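Local structure of periplasmic sugar-binding domain protein (Pseudomonas fluorescens Pf-5, 3H75) at residues Ala150-Lys155 / Val183-Trp187; Leu258-Thr264 / Leu294-Leu298; Leu265-Ala269 / Val317-Leu322. The protein probably binds a sugar in the periplasm, as expected of a two-domain solute-binding protein of the bacterial solute-binding protein 2 family. All blocks are in the same frame, centred on the assembly; numbering follows the deposited sequence.

Interaction 1. Residues Ala150-Lys155 / Val183-Trp187; sequences AFSGLK and VYGEW. With SO4 (sulfate ion), chain B.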
ATOM      1  N   ALA A 150     -13.282   9.524   9.481  1.00  6.22           N
ATOM      2  CA  ALA A 150     -12.444   8.822   8.516  1.00  7.26           C
ATOM      3  C   ALA A 150     -11.461   9.770   7.844  1.00  8.45           C
ATOM      4  O   ALA A 150     -11.820  10.872   7.433  1.00  8.83           O
ATOM      5  CB  ALA A 150     -13.304   8.133   7.465  1.00  8.89           C
ATOM      6  N   PHE A 151     -10.212   9.331   7.753  1.00  8.08           N
ATOM      7  CA  PHE A 151      -9.160  10.112   7.119  1.00  8.60           C
ATOM      8  C   PHE A 151      -8.676   9.317   5.922  1.00  9.65           C
ATOM      9  O   PHE A 151      -8.090   8.244   6.078  1.00 10.05           O
ATOM     10  CB  PHE A 151      -8.005  10.331   8.100  1.00 10.26           C
ATOM     11  CG  PHE A 151      -8.344  11.255   9.227  1.00 10.65           C
ATOM     12  CD1 PHE A 151      -8.076  12.616   9.130  1.00 13.69           C
ATOM     13  CD2 PHE A 151      -8.979  10.777  10.368  1.00 11.73           C
ATOM     14  CE1 PHE A 151      -8.437  13.488  10.146  1.00 12.02           C
ATOM     15  CE2 PHE A 151      -9.347  11.645  11.395  1.00 11.81           C
ATOM     16  CZ  PHE A 151      -9.074  13.005  11.282  1.00 12.61           C
ATOM     17  N   SER A 152      -8.929   9.829   4.723  1.00  8.82           N
ATOM     18  CA  SER A 152      -8.502   9.125   3.522  1.00  9.27           C
ATOM     19  C   SER A 152      -7.239   9.782   2.979  1.00  9.78           C
ATOM     20  O   SER A 152      -6.795  10.793   3.510  1.00 10.34           O
ATOM     21  CB  SER A 152      -9.613   9.147   2.472  1.00 11.94           C
ATOM     22  OG  SER A 152      -9.312   8.259   1.413  1.00 14.98           O
ATOM     23  N   GLY A 153      -6.659   9.203   1.932  1.00 10.50           N
ATOM     24  CA  GLY A 153      -5.436   9.750   1.365  1.00 11.16           C
ATOM     25  C   GLY A 153      -5.685  10.789   0.294  1.00 13.75           C
ATOM     26  O   GLY A 153      -6.513  11.682   0.468  1.00 15.72           O
ATOM     27  N   LEU A 154      -4.944  10.693  -0.806  1.00 12.06           N
ATOM     28  CA  LEU A 154      -5.124  11.611  -1.921  1.00 13.56           C
ATOM     29  C   LEU A 154      -6.389  11.129  -2.625  1.00 14.19           C
ATOM     30  O   LEU A 154      -6.434  10.009  -3.128  1.00 14.49           O
ATOM     31  CB  LEU A 154      -3.918  11.549  -2.865  1.00 13.87           C
ATOM     32  CG  LEU A 154      -2.619  12.196  -2.368  1.00 15.37           C
ATOM     33  CD1 LEU A 154      -1.455  11.743  -3.241  1.00 14.86           C
ATOM     34  CD2 LEU A 154      -2.747  13.714  -2.395  1.00 16.57           C
ATOM     35  N   LYS A 155      -7.417  11.970  -2.644  1.00 15.32           N
ATOM     36  CA  LYS A 155      -8.696  11.606  -3.245  1.00 16.89           C
ATOM     37  C   LYS A 155      -8.634  10.991  -4.642  1.00 18.26           C
ATOM     38  O   LYS A 155      -9.349  10.030  -4.929  1.00 18.30           O
ATOM     39  CB  LYS A 155      -9.629  12.820  -3.275  1.00 18.26           C
ATOM     40  CG  LYS A 155     -11.055  12.480  -3.702  1.00 20.81           C
ATOM     41  CD  LYS A 155     -11.963  13.701  -3.671  1.00 23.23           C
ATOM     42  CE  LYS A 155     -13.388  13.330  -4.065  1.00 24.71           C
ATOM     43  NZ  LYS A 155     -14.293  14.511  -4.073  1.00 26.41           N
ATOM     44  N   VAL A 183     -12.492  13.068   5.683  1.00 10.47           N
ATOM     45  CA  VAL A 183     -11.675  14.123   5.102  1.00 12.55           C
ATOM     46  C   VAL A 183     -10.497  13.505   4.371  1.00 13.42           C
ATOM     47  O   VAL A 183     -10.168  12.337   4.572  1.00 10.84           O
ATOM     48  CB  VAL A 183     -11.152  15.108   6.176  1.00 13.24           C
ATOM     49  CG1 VAL A 183     -12.320  15.855   6.800  1.00 15.02           C
ATOM     50  CG2 VAL A 183     -10.371  14.362   7.249  1.00 14.43           C
ATOM     51  N   TYR A 184      -9.875  14.292   3.507  1.00 11.91           N
ATOM     52  CA  TYR A 184      -8.737  13.815   2.746  1.00 14.05           C
ATOM     53  C   TYR A 184      -7.465  14.391   3.340  1.00 13.58           C
ATOM     54  O   TYR A 184      -7.168  15.578   3.187  1.00 14.58           O
ATOM     55  CB  TYR A 184      -8.914  14.198   1.274  1.00 14.38           C
ATOM     56  CG  TYR A 184     -10.007  13.379   0.619  1.00 16.03           C
ATOM     57  CD1 TYR A 184      -9.781  12.047   0.271  1.00 17.89           C
ATOM     58  CD2 TYR A 184     -11.291  13.895   0.443  1.00 18.54           C
ATOM     59  CE1 TYR A 184     -10.802  11.245  -0.229  1.00 18.63           C
ATOM     60  CE2 TYR A 184     -12.325  13.098  -0.056  1.00 18.78           C
ATOM     61  CZ  TYR A 184     -12.071  11.774  -0.387  1.00 19.79           C
ATOM     62  OH  TYR A 184     -13.090  10.966  -0.849  1.00 22.90           O
ATOM     63  N   GLY A 185      -6.736  13.535   4.055  1.00 11.87           N
ATOM     64  CA  GLY A 185      -5.500  13.945   4.694  1.00 12.11           C
ATOM     65  C   GLY A 185      -4.289  13.860   3.783  1.00 12.00           C
ATOM     66  O   GLY A 185      -3.180  14.178   4.204  1.00 12.14           O
ATOM     67  N   GLU A 186      -4.502  13.405   2.550  1.00 12.67           N
ATOM     68  CA  GLU A 186      -3.441  13.303   1.546  1.00 14.77           C
ATOM     69  C   GLU A 186      -2.223  12.491   1.982  1.00 14.05           C
ATOM     70  O   GLU A 186      -1.100  12.794   1.571  1.00 13.76           O
ATOM     71  CB  GLU A 186      -2.981  14.711   1.142  1.00 17.64           C
ATOM     72  CG  GLU A 186      -4.105  15.734   1.082  1.00 21.77           C
ATOM     73  CD  GLU A 186      -3.648  17.093   0.583  1.00 25.34           C
ATOM     74  OE1 GLU A 186      -2.577  17.569   1.015  1.00 28.11           O
ATOM     75  OE2 GLU A 186      -4.374  17.693  -0.236  1.00 28.34           O
ATOM     76  N   TRP A 187      -2.452  11.464   2.801  1.00 12.90           N
ATOM     77  CA  TRP A 187      -1.394  10.587   3.319  1.00 12.45           C
ATOM     78  C   TRP A 187      -0.463  11.322   4.280  1.00 13.81           C
ATOM     79  O   TRP A 187       0.505  10.736   4.767  1.00 14.03           O
ATOM     80  CB  TRP A 187      -0.516  10.029   2.183  1.00 12.64           C
ATOM     81  CG  TRP A 187      -1.229   9.367   1.038  1.00 11.40           C
ATOM     82  CD1 TRP A 187      -1.045   9.623  -0.293  1.00 11.26           C
ATOM     83  CD2 TRP A 187      -2.190   8.308   1.112  1.00  9.21           C
ATOM     84  NE1 TRP A 187      -1.830   8.788  -1.053  1.00 10.17           N
ATOM     85  CE2 TRP A 187      -2.544   7.970  -0.215  1.00 10.55           C
ATOM     86  CE3 TRP A 187      -2.786   7.609   2.170  1.00 11.01           C
ATOM     87  CZ2 TRP A 187      -3.467   6.964  -0.511  1.00 10.67           C
ATOM     88  CZ3 TRP A 187      -3.703   6.607   1.874  1.00 11.42           C
ATOM     89  CH2 TRP A 187      -4.034   6.294   0.544  1.00  9.40           C
TER
HETATM   90  S   SO4 B 400      -0.008   6.492  -3.409  1.00 13.24           S
HETATM   91  O1  SO4 B 400      -1.178   5.627  -3.148  1.00 12.62           O
HETATM   92  O2  SO4 B 400       0.921   6.395  -2.274  1.00 10.26           O
HETATM   93  O3  SO4 B 400       0.647   6.016  -4.636  1.00 11.85           O
HETATM   94  O4  SO4 B 400      -0.462   7.891  -3.572  1.00 11.55           O
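G153 places its CA over one face of the indole of W187, only 3.4 Å from the centroid of the six-membered ring of W187 and 9° off the ring normal, a CH-pi contact made by a backbone carbon. Glycine has no side chain, which lets its CA come this close to the ring face. The backbone N of L154 lies over the same face, and the L154 side chain crosses the indole at about a right angle, with L154 CD1 3.7 Å from W187 CD1. At the pyrrole end W187 NE1 gives a weak, well-bent bond of 3.0 Å to O4 of a sulfate that probably came from the crystallisation liquor; R44 and W19 also hold this ion.

A second CH-pi contact involves K155 CB, 3.7 Å from the centroid of the Y184 ring. With CG anti to the backbone N (chi1 -172°) and the chain extended beyond it, the K155 methylenes run across that face towards the phenol oxygen. G153 O meets the same ring in its plane, at the edge, 3.3 Å from Y184 CD1. The phenol OH itself bonds to E164. S152 OG, buried beside Y184 CE1, has no hydrogen-bond partner in the model.

The backbones pair as parallel strands: S152 N to V183 O is 2.8 Å and nearly straight (175°), flanked by V183 N to A150 O and G185 N to S152 O. Strands 146-152 and 177-184 thus close a beta-alpha-beta unit through helix 158-173, which packs on S152 and W187, while helix 189-202 covers F151 and V183.

Interaction 2. Residues Leu258-Thr264 / Leu294-Leu298; sequences LEAGHFT and LFQAL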
ATOM      1  N   LEU A 258      -3.747  -2.456  12.342  1.00  6.55           N
ATOM      2  CA  LEU A 258      -2.729  -2.019  11.393  1.00  6.97           C
ATOM      3  C   LEU A 258      -2.646  -3.036  10.269  1.00  7.56           C
ATOM      4  O   LEU A 258      -2.170  -4.157  10.469  1.00  8.13           O
ATOM      5  CB  LEU A 258      -1.362  -1.871  12.079  1.00  8.18           C
ATOM      6  CG  LEU A 258      -0.211  -1.343  11.210  1.00  6.83           C
ATOM      7  CD1 LEU A 258      -0.575   0.017  10.602  1.00  7.19           C
ATOM      8  CD2 LEU A 258       1.045  -1.228  12.065  1.00  8.42           C
ATOM      9  N   GLU A 259      -3.154  -2.653   9.100  1.00  6.54           N
ATOM     10  CA  GLU A 259      -3.128  -3.515   7.919  1.00  7.95           C
ATOM     11  C   GLU A 259      -1.782  -3.314   7.241  1.00  7.85           C
ATOM     12  O   GLU A 259      -1.407  -2.188   6.915  1.00  9.12           O
ATOM     13  CB  GLU A 259      -4.243  -3.133   6.941  1.00  7.15           C
ATOM     14  CG  GLU A 259      -5.654  -3.493   7.387  1.00 11.23           C
ATOM     15  CD  GLU A 259      -5.930  -4.981   7.308  1.00 15.39           C
ATOM     16  OE1 GLU A 259      -5.301  -5.658   6.469  1.00 17.16           O
ATOM     17  OE2 GLU A 259      -6.787  -5.469   8.076  1.00 18.69           O
ATOM     18  N   ALA A 260      -1.052  -4.401   7.017  1.00  9.11           N
ATOM     19  CA  ALA A 260       0.257  -4.280   6.391  1.00  8.33           C
ATOM     20  C   ALA A 260       0.539  -5.428   5.447  1.00  8.80           C
ATOM     21  O   ALA A 260      -0.134  -6.457   5.492  1.00  8.09           O
ATOM     22  CB  ALA A 260       1.344  -4.212   7.461  1.00  9.80           C
ATOM     23  N   GLY A 261       1.535  -5.233   4.589  1.00  8.53           N
ATOM     24  CA  GLY A 261       1.915  -6.270   3.649  1.00  9.62           C
ATOM     25  C   GLY A 261       2.127  -5.809   2.221  1.00  9.83           C
ATOM     26  O   GLY A 261       2.921  -6.407   1.492  1.00  9.33           O
ATOM     27  N   HIS A 262       1.449  -4.744   1.808  1.00  9.48           N
ATOM     28  CA  HIS A 262       1.590  -4.287   0.432  1.00 10.36           C
ATOM     29  C   HIS A 262       2.932  -3.653   0.074  1.00  8.74           C
ATOM     30  O   HIS A 262       3.219  -3.440  -1.104  1.00  9.36           O
ATOM     31  CB  HIS A 262       0.428  -3.353   0.046  1.00 10.95           C
ATOM     32  CG  HIS A 262       0.479  -1.997   0.676  1.00 12.26           C
ATOM     33  ND1 HIS A 262       0.708  -1.802   2.022  1.00 12.53           N
ATOM     34  CD2 HIS A 262       0.254  -0.767   0.155  1.00 13.01           C
ATOM     35  CE1 HIS A 262       0.619  -0.515   2.302  1.00 14.67           C
ATOM     36  NE2 HIS A 262       0.344   0.136   1.185  1.00 13.65           N
ATOM     37  N   PHE A 263       3.765  -3.369   1.071  1.00  8.88           N
ATOM     38  CA  PHE A 263       5.067  -2.779   0.784  1.00  7.28           C
ATOM     39  C   PHE A 263       5.957  -3.800   0.084  1.00  8.31           C
ATOM     40  O   PHE A 263       7.006  -3.453  -0.449  1.00  8.25           O
ATOM     41  CB  PHE A 263       5.749  -2.280   2.068  1.00  7.84           C
ATOM     42  CG  PHE A 263       6.349  -3.371   2.918  1.00  9.28           C
ATOM     43  CD1 PHE A 263       7.680  -3.763   2.749  1.00  9.70           C
ATOM     44  CD2 PHE A 263       5.587  -4.001   3.894  1.00  8.98           C
ATOM     45  CE1 PHE A 263       8.235  -4.770   3.542  1.00 11.20           C
ATOM     46  CE2 PHE A 263       6.132  -5.004   4.687  1.00  9.71           C
ATOM     47  CZ  PHE A 263       7.457  -5.388   4.513  1.00 10.53           C
ATOM     48  N   THR A 264       5.527  -5.058   0.080  1.00  7.59           N
ATOM     49  CA  THR A 264       6.299  -6.123  -0.557  1.00  7.41           C
ATOM     50  C   THR A 264       5.983  -6.286  -2.042  1.00  8.54           C
ATOM     51  O   THR A 264       6.700  -6.988  -2.750  1.00  7.42           O
ATOM     52  CB  THR A 264       6.022  -7.493   0.099  1.00  6.69           C
ATOM     53  OG1 THR A 264       4.629  -7.806  -0.035  1.00  7.26           O
ATOM     54  CG2 THR A 264       6.409  -7.483   1.568  1.00  8.04           C
ATOM     55  N   LEU A 294      -2.316  -9.385  -0.176  1.00 13.65           N
ATOM     56  CA  LEU A 294      -1.126  -9.143   0.627  1.00 12.24           C
ATOM     57  C   LEU A 294      -1.403  -8.583   2.016  1.00 12.47           C
ATOM     58  O   LEU A 294      -0.624  -8.815   2.945  1.00 13.74           O
ATOM     59  CB  LEU A 294      -0.183  -8.189  -0.113  1.00 12.53           C
ATOM     60  CG  LEU A 294       0.332  -8.646  -1.481  1.00 11.55           C
ATOM     61  CD1 LEU A 294       1.160  -7.538  -2.102  1.00 12.45           C
ATOM     62  CD2 LEU A 294       1.173  -9.913  -1.324  1.00 12.97           C
ATOM     63  N   PHE A 295      -2.504  -7.855   2.167  1.00 10.72           N
ATOM     64  CA  PHE A 295      -2.821  -7.252   3.455  1.00 11.69           C
ATOM     65  C   PHE A 295      -3.210  -8.222   4.553  1.00 12.53           C
ATOM     66  O   PHE A 295      -3.924  -9.196   4.324  1.00 14.54           O
ATOM     67  CB  PHE A 295      -3.935  -6.214   3.308  1.00 12.65           C
ATOM     68  CG  PHE A 295      -3.470  -4.899   2.765  1.00 12.27           C
ATOM     69  CD1 PHE A 295      -2.540  -4.134   3.460  1.00 12.66           C
ATOM     70  CD2 PHE A 295      -3.971  -4.414   1.565  1.00 12.78           C
ATOM     71  CE1 PHE A 295      -2.117  -2.899   2.965  1.00 12.76           C
ATOM     72  CE2 PHE A 295      -3.555  -3.181   1.060  1.00 13.94           C
ATOM     73  CZ  PHE A 295      -2.625  -2.423   1.764  1.00 14.23           C
ATOM     74  N   GLN A 296      -2.718  -7.928   5.750  1.00 11.25           N
ATOM     75  CA  GLN A 296      -3.009  -8.709   6.944  1.00 13.53           C
ATOM     76  C   GLN A 296      -3.112  -7.736   8.105  1.00 11.18           C
ATOM     77  O   GLN A 296      -2.337  -6.784   8.191  1.00 10.03           O
ATOM     78  CB  GLN A 296      -1.886  -9.698   7.257  1.00 14.79           C
ATOM     79  CG  GLN A 296      -1.816 -10.921   6.373  1.00 20.25           C
ATOM     80  CD  GLN A 296      -0.739 -11.887   6.833  1.00 24.35           C
ATOM     81  OE1 GLN A 296      -0.677 -12.245   8.012  1.00 27.10           O
ATOM     82  NE2 GLN A 296       0.111 -12.320   5.906  1.00 28.08           N
ATOM     83  N   ALA A 297      -4.074  -7.972   8.987  1.00 11.19           N
ATOM     84  CA  ALA A 297      -4.228  -7.143  10.176  1.00 11.20           C
ATOM     85  C   ALA A 297      -3.189  -7.720  11.135  1.00 12.22           C
ATOM     86  O   ALA A 297      -3.409  -8.765  11.749  1.00 12.32           O
ATOM     87  CB  ALA A 297      -5.627  -7.296  10.747  1.00 12.03           C
ATOM     88  N   LEU A 298      -2.052  -7.041  11.246  1.00 11.88           N
ATOM     89  CA  LEU A 298      -0.946  -7.497  12.077  1.00 12.30           C
ATOM     90  C   LEU A 298      -1.253  -7.791  13.531  1.00 12.35           C
ATOM     91  O   LEU A 298      -2.023  -7.085  14.171  1.00 13.46           O
ATOM     92  CB  LEU A 298       0.192  -6.480  12.044  1.00 12.09           C
ATOM     93  CG  LEU A 298       0.890  -6.196  10.716  1.00 11.94           C
ATOM     94  CD1 LEU A 298       1.927  -5.101  10.946  1.00 10.69           C
ATOM     95  CD2 LEU A 298       1.551  -7.458  10.181  1.00 12.83           C
TER
HETATM   96  O   HOH W   1      -4.038  -5.166  13.328  1.00 11.71           O
HETATM   97  O   HOH W   2      -6.649  -7.848   5.842  1.00 23.42           O
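F295, just before strand 296-297, reaches across to H262, and its atoms can be followed outward. F295 CB sits 3.5 Å from E259 OE1, the carboxylate plane being 74° from that of the phenyl ring. With CG anti to the carbonyl carbon (chi1 -79°), the ring runs along the neighbouring backbone: F295 CD1 comes within 3.9 Å of A260 N, which lies at the ring edge. Farther out, F295 CE1 is 3.2 Å from H262 ND1, and F295 CZ rests over one face of the imidazole, 3.3 Å from H262 CG. The two planes meet at 40°, an oblique pairing. R163 of helix 158-173 touches both side chains, F18 stacks on the imidazole, and H262 NE2 bonds to a glycerol probably from the crystallisation liquor.

In the backbone, A260 and Q296 form an antiparallel hydrogen-bonded pair, A260 N to Q296 O and Q296 N to A260 O both measuring 3.0 Å; L298 N to L258 O adds a third bond. A260 CB packs on L298 CD1 at 3.6 Å. Water 1 links L258 N to L298 O. Beyond the strand, G261 O accepts from both N and OG1 of T264, the hydroxyl bond being 2.7 Å.

Strand 296-297 is thereby the single antiparallel edge added to an otherwise parallel sheet. Such a mixed alpha/beta domain is characteristic of periplasmic binding proteins; glycerol often marks pockets, so one is suggested where strand 257-260 ends.

Interaction 3. Residues Leu265-Ala269 / Val317-Leu322; sequences LGGWA and VDFRGL
W268 meets F319 and L322 with one corner of its indole, CZ3 being the closest atom to each. F319 CE1 is 3.6 Å from W268 CZ3, and the two side chains cross at about a right angle. Their ring planes are inclined at 49°, with centroids 5.9 Å apart for the six-membered ring, values that describe an oblique meeting of corners with little overlap. L322 approaches obliquely too, and its CD1 branch lies 3.5 Å from W268 CZ3. V317 CG1 comes in near the indole plane, at the edge, at a looser 4.2 Å from W268 CZ3.

The CB of W268 points away from the 317-322 segment, but with CG anti to the carbonyl carbon (chi1 -51°) and the indole turned about chi2, the six-membered ring reaches that segment. Within its own segment, V317 CG1 stands 3.6 Å above the centre of the F319 ring. Next to W268, G267 brings its CA to 4.3 Å from F319 CE1. The contact is entirely apolar and buries just 159 Å², summed over both sides.

Other aromatic rings complete the cluster: F335 stacks on W268, and F25 of helix 17-33 meets both W268 and F319 edge-to-face. Helix 338-341 touches V317, W268 and L322. The start of helix 265-277 thus meets segment 317-322 in a cluster to which helices 17-33 and 338-341 also contribute, with M118 of strand 115-119 also reaching W268.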
ATOM      1  N   LEU A 265       4.923  -5.642  -2.522  1.00  8.24           N
ATOM      2  CA  LEU A 265       4.518  -5.815  -3.915  1.00  8.01           C
ATOM      3  C   LEU A 265       5.608  -5.597  -4.957  1.00  7.85           C
ATOM      4  O   LEU A 265       5.705  -6.364  -5.915  1.00  7.43           O
ATOM      5  CB  LEU A 265       3.307  -4.933  -4.233  1.00  7.49           C
ATOM      6  CG  LEU A 265       2.487  -5.412  -5.439  1.00  9.16           C
ATOM      7  CD1 LEU A 265       1.044  -4.964  -5.285  1.00 10.31           C
ATOM      8  CD2 LEU A 265       3.092  -4.878  -6.718  1.00  9.02           C
ATOM      9  N   GLY A 266       6.419  -4.562  -4.774  1.00  7.37           N
ATOM     10  CA  GLY A 266       7.485  -4.289  -5.723  1.00  9.53           C
ATOM     11  C   GLY A 266       8.458  -5.449  -5.865  1.00 10.26           C
ATOM     12  O   GLY A 266       8.925  -5.746  -6.970  1.00  9.39           O
ATOM     13  N   GLY A 267       8.771  -6.101  -4.751  1.00  9.99           N
ATOM     14  CA  GLY A 267       9.691  -7.228  -4.783  1.00  9.76           C
ATOM     15  C   GLY A 267       9.121  -8.389  -5.571  1.00 11.72           C
ATOM     16  O   GLY A 267       9.816  -9.019  -6.377  1.00 10.55           O
ATOM     17  N   TRP A 268       7.847  -8.686  -5.338  1.00  9.15           N
ATOM     18  CA  TRP A 268       7.186  -9.776  -6.045  1.00  9.70           C
ATOM     19  C   TRP A 268       7.136  -9.435  -7.530  1.00 10.78           C
ATOM     20  O   TRP A 268       7.269 -10.308  -8.384  1.00 12.11           O
ATOM     21  CB  TRP A 268       5.760  -9.966  -5.528  1.00 11.09           C
ATOM     22  CG  TRP A 268       5.629 -10.090  -4.040  1.00  9.47           C
ATOM     23  CD1 TRP A 268       4.574  -9.662  -3.285  1.00 10.23           C
ATOM     24  CD2 TRP A 268       6.554 -10.701  -3.124  1.00 10.40           C
ATOM     25  NE1 TRP A 268       4.780  -9.967  -1.961  1.00 10.04           N
ATOM     26  CE2 TRP A 268       5.986 -10.603  -1.833  1.00  9.95           C
ATOM     27  CE3 TRP A 268       7.804 -11.320  -3.268  1.00 11.21           C
ATOM     28  CZ2 TRP A 268       6.627 -11.098  -0.690  1.00 11.21           C
ATOM     29  CZ3 TRP A 268       8.441 -11.814  -2.131  1.00 10.23           C
ATOM     30  CH2 TRP A 268       7.849 -11.697  -0.859  1.00 11.39           C
ATOM     31  N   ALA A 269       6.931  -8.155  -7.830  1.00 10.43           N
ATOM     32  CA  ALA A 269       6.871  -7.703  -9.214  1.00 10.64           C
ATOM     33  C   ALA A 269       8.188  -8.005  -9.923  1.00 10.59           C
ATOM     34  O   ALA A 269       8.195  -8.412 -11.085  1.00 10.65           O
ATOM     35  CB  ALA A 269       6.577  -6.200  -9.268  1.00 10.77           C
ATOM     36  N   VAL A 317      14.536 -12.772   2.600  1.00 24.41           N
ATOM     37  CA  VAL A 317      13.689 -13.395   1.593  1.00 22.72           C
ATOM     38  C   VAL A 317      14.520 -14.001   0.470  1.00 22.82           C
ATOM     39  O   VAL A 317      15.413 -13.353  -0.074  1.00 22.02           O
ATOM     40  CB  VAL A 317      12.706 -12.370   0.989  1.00 21.09           C
ATOM     41  CG1 VAL A 317      11.818 -13.037  -0.045  1.00 19.83           C
ATOM     42  CG2 VAL A 317      11.864 -11.755   2.094  1.00 21.47           C
ATOM     43  N   ASP A 318      14.226 -15.251   0.133  1.00 23.77           N
ATOM     44  CA  ASP A 318      14.943 -15.932  -0.937  1.00 24.72           C
ATOM     45  C   ASP A 318      14.184 -15.720  -2.238  1.00 23.39           C
ATOM     46  O   ASP A 318      13.412 -16.572  -2.668  1.00 23.55           O
ATOM     47  CB  ASP A 318      15.069 -17.425  -0.629  1.00 27.59           C
ATOM     48  CG  ASP A 318      15.689 -18.201  -1.770  1.00 30.69           C
ATOM     49  OD1 ASP A 318      16.599 -17.654  -2.433  1.00 31.08           O
ATOM     50  OD2 ASP A 318      15.276 -19.360  -1.997  1.00 32.61           O
ATOM     51  N   PHE A 319      14.410 -14.565  -2.855  1.00 22.55           N
ATOM     52  CA  PHE A 319      13.743 -14.212  -4.100  1.00 22.11           C
ATOM     53  C   PHE A 319      14.058 -15.170  -5.245  1.00 22.91           C
ATOM     54  O   PHE A 319      13.152 -15.629  -5.937  1.00 22.74           O
ATOM     55  CB  PHE A 319      14.113 -12.782  -4.490  1.00 20.17           C
ATOM     56  CG  PHE A 319      13.586 -11.742  -3.539  1.00 18.04           C
ATOM     57  CD1 PHE A 319      12.251 -11.355  -3.580  1.00 15.22           C
ATOM     58  CD2 PHE A 319      14.424 -11.157  -2.598  1.00 16.35           C
ATOM     59  CE1 PHE A 319      11.756 -10.393  -2.691  1.00 14.86           C
ATOM     60  CE2 PHE A 319      13.940 -10.196  -1.706  1.00 16.36           C
ATOM     61  CZ  PHE A 319      12.602  -9.815  -1.757  1.00 14.13           C
ATOM     62  N   ARG A 320      15.337 -15.471  -5.449  1.00 24.07           N
ATOM     63  CA  ARG A 320      15.710 -16.380  -6.526  1.00 25.18           C
ATOM     64  C   ARG A 320      14.946 -17.689  -6.353  1.00 24.14           C
ATOM     65  O   ARG A 320      14.574 -18.337  -7.330  1.00 23.29           O
ATOM     66  CB  ARG A 320      17.218 -16.640  -6.520  1.00 26.63           C
ATOM     67  CG  ARG A 320      17.706 -17.433  -7.724  1.00 31.61           C
ATOM     68  CD  ARG A 320      19.224 -17.534  -7.751  1.00 33.92           C
ATOM     69  NE  ARG A 320      19.864 -16.237  -7.955  1.00 36.97           N
ATOM     70  CZ  ARG A 320      19.778 -15.525  -9.077  1.00 37.71           C
ATOM     71  NH1 ARG A 320      19.075 -15.981 -10.108  1.00 37.78           N
ATOM     72  NH2 ARG A 320      20.395 -14.353  -9.169  1.00 37.05           N
ATOM     73  N   GLY A 321      14.699 -18.062  -5.100  1.00 23.86           N
ATOM     74  CA  GLY A 321      13.967 -19.284  -4.820  1.00 23.80           C
ATOM     75  C   GLY A 321      12.503 -19.207  -5.215  1.00 23.56           C
ATOM     76  O   GLY A 321      11.841 -20.231  -5.381  1.00 22.71           O
ATOM     77  N   LEU A 322      11.991 -17.990  -5.368  1.00 22.03           N
ATOM     78  CA  LEU A 322      10.599 -17.795  -5.752  1.00 21.84           C
ATOM     79  C   LEU A 322      10.432 -17.890  -7.262  1.00 21.39           C
ATOM     80  O   LEU A 322       9.323 -18.058  -7.763  1.00 21.00           O
ATOM     81  CB  LEU A 322      10.099 -16.434  -5.263  1.00 21.65           C
ATOM     82  CG  LEU A 322      10.031 -16.265  -3.746  1.00 21.43           C
ATOM     83  CD1 LEU A 322       9.592 -14.851  -3.411  1.00 20.30           C
ATOM     84  CD2 LEU A 322       9.057 -17.275  -3.161  1.00 22.36           C
TER

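In the fold
From the N terminus, interaction 1 comes first and closes a short loop of 27 residues through helix 158-173, within one beta-alpha-beta unit. Interaction 2 opens much later, returning the chain from 294-298 to strand 257-260 at the other end of the same mixed sheet; its centre is about 19 Å from that of interaction 1. Before that loop closes, residues 265-269 open interaction 3, which is completed only at 317-322, so these two cross. They also touch, L294 CD2 packing 3.7 Å from W268 NE1. Together they tie the mixed sheet to helix 17-33 and the C-terminal region. Interactions 1 and 3 lie on opposite sides of the chain's centre and do not touch.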